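Local coordinates for VIN1 (Oscarella pearsei, PDB 6BFI), which binds actin filaments as a vinculin homolog and may play a role in cell-cell adhesion, at residues Met274-Gln277 with Ala278-Ala281; Ser290-Asp293 with Ala294-Cys298; Val493-Ser496 with Leu497-Met500. One frame throughout, in Å; residues are numbered along the deposited sequence.

Contact 1. Residues Met274-Gln277 with Ala278-Ala281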
# COMPACT_ATOMS: atom_id res chain seq x y z
N MET A 274 12.48 -0.99 -14.35
CA MET A 274 13.34 -1.71 -15.29
C MET A 274 13.22 -1.13 -16.70
O MET A 274 14.23 -0.98 -17.40
CB MET A 274 12.99 -3.20 -15.27
CG MET A 274 13.87 -4.06 -16.16
SD MET A 274 13.44 -5.81 -16.07
CE MET A 274 14.02 -6.21 -14.42
N PHE A 275 11.99 -0.81 -17.12
CA PHE A 275 11.79 -0.12 -18.39
C PHE A 275 12.61 1.16 -18.45
O PHE A 275 13.33 1.41 -19.43
CB PHE A 275 10.30 0.20 -18.58
CG PHE A 275 9.56 -0.81 -19.41
CD1 PHE A 275 9.02 -1.95 -18.82
CD2 PHE A 275 9.38 -0.62 -20.77
CE1 PHE A 275 8.32 -2.88 -19.58
CE2 PHE A 275 8.69 -1.55 -21.53
CZ PHE A 275 8.16 -2.67 -20.94
N HIS A 276 12.53 1.98 -17.40
CA HIS A 276 13.20 3.28 -17.42
C HIS A 276 14.71 3.13 -17.38
O HIS A 276 15.44 3.89 -18.03
CB HIS A 276 12.70 4.13 -16.25
CG HIS A 276 11.21 4.29 -16.22
ND1 HIS A 276 10.55 4.84 -15.15
CD2 HIS A 276 10.26 3.97 -17.13
CE1 HIS A 276 9.25 4.86 -15.40
NE2 HIS A 276 9.05 4.33 -16.59
N GLN A 277 15.21 2.16 -16.61
CA GLN A 277 16.65 1.91 -16.56
C GLN A 277 17.17 1.43 -17.90
O GLN A 277 18.27 1.81 -18.32
CB GLN A 277 16.96 0.89 -15.46
CG GLN A 277 16.77 1.41 -14.05
CD GLN A 277 18.00 2.13 -13.52
OE1 GLN A 277 19.10 1.58 -13.53
NE2 GLN A 277 17.81 3.37 -13.07
N ALA A 278 16.40 0.58 -18.59
CA ALA A 278 16.81 0.13 -19.91
C ALA A 278 16.77 1.27 -20.92
O ALA A 278 17.64 1.36 -21.79
CB ALA A 278 15.92 -1.03 -20.36
N GLN A 279 15.78 2.15 -20.81
CA GLN A 279 15.72 3.32 -21.69
C GLN A 279 16.91 4.24 -21.46
O GLN A 279 17.51 4.73 -22.42
CB GLN A 279 14.40 4.06 -21.48
CG GLN A 279 13.17 3.29 -21.93
CD GLN A 279 11.89 3.79 -21.28
OE1 GLN A 279 11.88 4.82 -20.59
NE2 GLN A 279 10.79 3.07 -21.48
N ASP A 280 17.26 4.50 -20.20
CA ASP A 280 18.37 5.40 -19.92
C ASP A 280 19.71 4.78 -20.32
O ASP A 280 20.60 5.48 -20.82
CB ASP A 280 18.38 5.78 -18.44
CG ASP A 280 17.40 6.89 -18.12
OD1 ASP A 280 16.52 7.16 -18.97
OD2 ASP A 280 17.50 7.49 -17.03
N ALA A 281 19.87 3.47 -20.11
CA ALA A 281 21.12 2.84 -20.51
C ALA A 281 21.25 2.73 -22.02
O ALA A 281 22.36 2.79 -22.55
CB ALA A 281 21.24 1.45 -19.87
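Q279 reaches back along one face of helix 268-283, in the helical-bundle architecture of the vinculin family, and sets its amide beside the side chains of F275 and H276. CG of Q279 is anti to its own carbonyl carbon (chi1 -67°), and the extended chain beyond it carries the amide over the preceding turn. CG thereby comes within 3.1 Å of F275 O, the same carbonyl oxygen that accepts from Q279 N at 2.9 Å.

The amide meets its two neighbours differently. Towards F275 it offers NE2, which lies 4.0 Å from CD2 at the ring edge, with amide and ring planes steeply inclined at 73°. The imidazole of H276 instead runs alongside Q279, both pointing the same way, and the planes are only 36° apart. The polar ends of these two side chains share one acceptor group: H276 NE2 and Q279 NE2 bond separately to the two carboxylate oxygens of E361. These bonds tie helix 268-283 to helix 344-375, while D280 turns to a salt bridge with R621. Between the side chains of H276 and Q279 the nearest approach is 3.9 Å, from CD2 of H276 to OE1 of Q279.

Contact 2. Residues Ser290-Asp293 with Ala294-Cys298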
# COMPACT_ATOMS: atom_id res chain seq x y z
N SER A 290 23.94 -6.95 -19.63
CA SER A 290 22.95 -6.61 -18.60
C SER A 290 21.81 -5.80 -19.19
O SER A 290 20.63 -6.13 -19.01
CB SER A 290 23.63 -5.84 -17.47
OG SER A 290 24.97 -6.26 -17.30
N THR A 291 22.15 -4.72 -19.90
CA THR A 291 21.12 -3.85 -20.47
C THR A 291 20.25 -4.61 -21.46
O THR A 291 19.02 -4.49 -21.44
CB THR A 291 21.76 -2.64 -21.14
OG1 THR A 291 22.56 -3.07 -22.26
CG2 THR A 291 22.64 -1.90 -20.15
N LEU A 292 20.86 -5.42 -22.33
CA LEU A 292 20.07 -6.20 -23.29
C LEU A 292 19.20 -7.23 -22.59
O LEU A 292 18.09 -7.51 -23.06
CB LEU A 292 20.99 -6.87 -24.31
CG LEU A 292 21.76 -5.92 -25.23
CD1 LEU A 292 22.38 -6.68 -26.39
CD2 LEU A 292 20.85 -4.81 -25.74
N ASP A 293 19.66 -7.80 -21.48
CA ASP A 293 18.81 -8.71 -20.71
C ASP A 293 17.59 -7.97 -20.18
O ASP A 293 16.46 -8.47 -20.27
CB ASP A 293 19.60 -9.34 -19.57
CG ASP A 293 20.58 -10.40 -20.05
OD1 ASP A 293 20.34 -10.98 -21.13
OD2 ASP A 293 21.59 -10.65 -19.36
N ALA A 294 17.79 -6.78 -19.62
CA ALA A 294 16.65 -5.99 -19.15
C ALA A 294 15.70 -5.65 -20.29
O ALA A 294 14.47 -5.71 -20.12
CB ALA A 294 17.15 -4.71 -18.46
N VAL A 295 16.24 -5.29 -21.46
CA VAL A 295 15.41 -5.00 -22.62
C VAL A 295 14.58 -6.22 -23.00
O VAL A 295 13.39 -6.10 -23.32
CB VAL A 295 16.28 -4.51 -23.79
CG1 VAL A 295 15.44 -4.37 -25.05
CG2 VAL A 295 16.95 -3.19 -23.45
N ARG A 296 15.19 -7.40 -22.97
CA ARG A 296 14.46 -8.62 -23.31
C ARG A 296 13.36 -8.90 -22.29
O ARG A 296 12.28 -9.38 -22.66
CB ARG A 296 15.42 -9.80 -23.43
CG ARG A 296 16.28 -9.75 -24.69
CD ARG A 296 17.11 -11.01 -24.88
NE ARG A 296 17.56 -11.14 -26.27
CZ ARG A 296 18.68 -10.62 -26.75
NH1 ARG A 296 19.48 -9.92 -25.96
NH2 ARG A 296 19.00 -10.79 -28.02
N LYS A 297 13.61 -8.59 -21.02
CA LYS A 297 12.54 -8.70 -20.02
C LYS A 297 11.40 -7.74 -20.34
O LYS A 297 10.22 -8.09 -20.18
CB LYS A 297 13.09 -8.43 -18.62
CG LYS A 297 14.14 -9.43 -18.15
CD LYS A 297 14.39 -9.30 -16.66
CE LYS A 297 15.63 -10.07 -16.23
NZ LYS A 297 15.59 -11.49 -16.66
N CYS A 298 11.73 -6.53 -20.79
CA CYS A 298 10.68 -5.58 -21.17
C CYS A 298 9.88 -6.09 -22.36
O CYS A 298 8.66 -5.90 -22.44
CB CYS A 298 11.29 -4.22 -21.47
SG CYS A 298 12.01 -3.42 -20.02
O HOH W 1 16.20 -11.21 -20.01
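R296 runs back along helix 289-306 to L292, one turn earlier, and its side chain lies along its own helix before it meets E333 of helix 312-338. Backbone hydrogen bonds form the first layer. Four consecutive i to i+4 bonds join the two segments, from A294 N to S290 O at 3.0 Å through to K297 N and D293 O at 2.9 Å, and all are fairly straight.

Side-chain contacts to the preceding turn come next. CG of R296, anti to its carbonyl carbon (chi1 -73°), sits 3.3 Å from L292 O, and the chain then runs extended to NE. The final torsion turns NH1 in toward the helix, 3.8 Å from L292 CB, an oblique approach of the charged group to an aliphatic carbon. V295 also lies against a carbonyl: its CG2 branch, beside its own backbone N, comes within 3.2 Å of T291 O. The buried side chains of T291 and V295 also meet helix 268-283.

One water bridges D293 O and K297 NZ: D293 O, which already accepts from K297 N, also accepts from the water at 2.8 Å, and K297 NZ donates to it only weakly.

Among the charged groups, D293 OD1 and R296 NH1 are 5.0 Å apart, too far for a salt bridge, though their opposite charges may still attract weakly. The guanidinium forms its salt bridge through NH2 with E333, which implies that one group both lies against L292 CB through NH1 and links two helices through NH2.

Contact 3. Residues Val493-Ser496 with Leu497-Met500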
# COMPACT_ATOMS: atom_id res chain seq x y z
N VAL A 493 -4.96 4.34 -11.06
CA VAL A 493 -3.69 3.85 -11.60
C VAL A 493 -3.59 4.13 -13.10
O VAL A 493 -2.53 4.55 -13.59
CB VAL A 493 -3.53 2.35 -11.30
CG1 VAL A 493 -2.29 1.81 -11.99
CG2 VAL A 493 -3.47 2.11 -9.81
N ILE A 494 -4.68 3.93 -13.84
CA ILE A 494 -4.64 3.98 -15.29
C ILE A 494 -4.26 5.37 -15.78
O ILE A 494 -4.64 6.39 -15.18
CB ILE A 494 -5.99 3.53 -15.86
CG1 ILE A 494 -6.04 2.00 -15.96
CG2 ILE A 494 -6.29 4.17 -17.21
CD1 ILE A 494 -4.90 1.43 -16.77
N ASP A 495 -3.47 5.42 -16.86
CA ASP A 495 -3.16 6.68 -17.53
C ASP A 495 -4.43 7.27 -18.12
O ASP A 495 -5.05 6.68 -19.01
CB ASP A 495 -2.12 6.44 -18.62
CG ASP A 495 -1.48 7.73 -19.12
OD1 ASP A 495 -2.03 8.82 -18.86
OD2 ASP A 495 -0.42 7.65 -19.77
N SER A 496 -4.82 8.45 -17.62
CA SER A 496 -6.13 8.99 -17.94
C SER A 496 -6.20 9.51 -19.37
O SER A 496 -7.23 9.39 -20.03
CB SER A 496 -6.50 10.08 -16.95
OG SER A 496 -6.63 9.55 -15.65
N LEU A 497 -5.10 10.10 -19.87
CA LEU A 497 -5.09 10.59 -21.24
C LEU A 497 -5.33 9.47 -22.24
O LEU A 497 -6.06 9.64 -23.22
CB LEU A 497 -3.76 11.29 -21.53
CG LEU A 497 -3.52 11.75 -22.97
CD1 LEU A 497 -4.66 12.62 -23.48
CD2 LEU A 497 -2.20 12.50 -23.07
N GLU A 498 -4.74 8.30 -21.99
CA GLU A 498 -4.99 7.15 -22.85
C GLU A 498 -6.45 6.71 -22.77
O GLU A 498 -7.05 6.34 -23.79
CB GLU A 498 -4.06 5.99 -22.49
CG GLU A 498 -2.60 6.23 -22.86
CD GLU A 498 -2.38 6.36 -24.36
OE1 GLU A 498 -3.28 5.98 -25.14
OE2 GLU A 498 -1.30 6.84 -24.76
N PHE A 499 -7.04 6.75 -21.57
CA PHE A 499 -8.46 6.43 -21.44
C PHE A 499 -9.31 7.40 -22.25
O PHE A 499 -10.28 7.00 -22.90
CB PHE A 499 -8.88 6.45 -19.97
CG PHE A 499 -10.29 5.97 -19.73
CD1 PHE A 499 -11.37 6.84 -19.84
CD2 PHE A 499 -10.53 4.65 -19.39
CE1 PHE A 499 -12.66 6.39 -19.62
CE2 PHE A 499 -11.82 4.19 -19.16
CZ PHE A 499 -12.89 5.07 -19.28
N MET A 500 -8.95 8.69 -22.24
CA MET A 500 -9.72 9.68 -22.99
C MET A 500 -9.55 9.50 -24.49
O MET A 500 -10.49 9.73 -25.25
CB MET A 500 -9.32 11.09 -22.57
CG MET A 500 -9.60 11.40 -21.11
SD MET A 500 -11.29 10.98 -20.62
CE MET A 500 -11.26 11.39 -18.87
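S496 O accepts from M500 N at 2.9 Å, the shortest hydrogen bond at the start of helix 496-519, where D495 is the N-cap residue. D495 bonds to the first turn through both its backbone and its side chain. The stronger of these two bonds runs from F499 N to D495 O, 3.2 Å long, with the donor in the carbonyl plane. The capping bond proper, from L497 N to D495 OD1, is weak: it spans 3.5 Å and is bent to 136° at the hydrogen. The carboxylate can reach that amide because CG of D495 is anti to the backbone N (chi1 -165°), which lays the side chain alongside L497.

The negative charge of D495 lies at the positive end of the helix dipole, which probably favours it there. E498 adds a second carboxylate, its plane 82° from that of D495, but the two meet through carbon: OD2 of D495 is 4.0 Å from CG of E498. The acid end of E498 is bonded instead to Q362 of helix 344-375. An alanine in place of D495 has no carboxylate, and L497 N would probably be left without even its weak capping acceptor and the helix start without the charge at its N-cap.

Farther out the contact becomes apolar and ties the helix start to its neighbours. I494 lies against L368 and V372 of helix 344-375, L497 and M500 face helix 589-615, and F499 meets V544 of helix 524-550. Across the turn itself, the apolar side chains of I494 and F499 just touch, with CG2 of the former 4.4 Å from CB of the latter.

In the fold
Followed from the N terminus, the three contacts come in series; none nests within or crosses another, and none closes a long loop. Contact 1 lies on helix 268-283 and contact 2 on helix 289-306, the next helix along. Their centres are 9 Å apart, and the two helices pack together through F275 on C298, M274 on K297, A278 on V295 and A281 on T291. Contact 3 follows much later, at the turn from helix 466-493 into helix 496-519, with its centre about 22 Å from that of contact 1 and no touch between them. Helix 344-375 bridges this distance, since side chains of contacts 1 and 3 both pack on it.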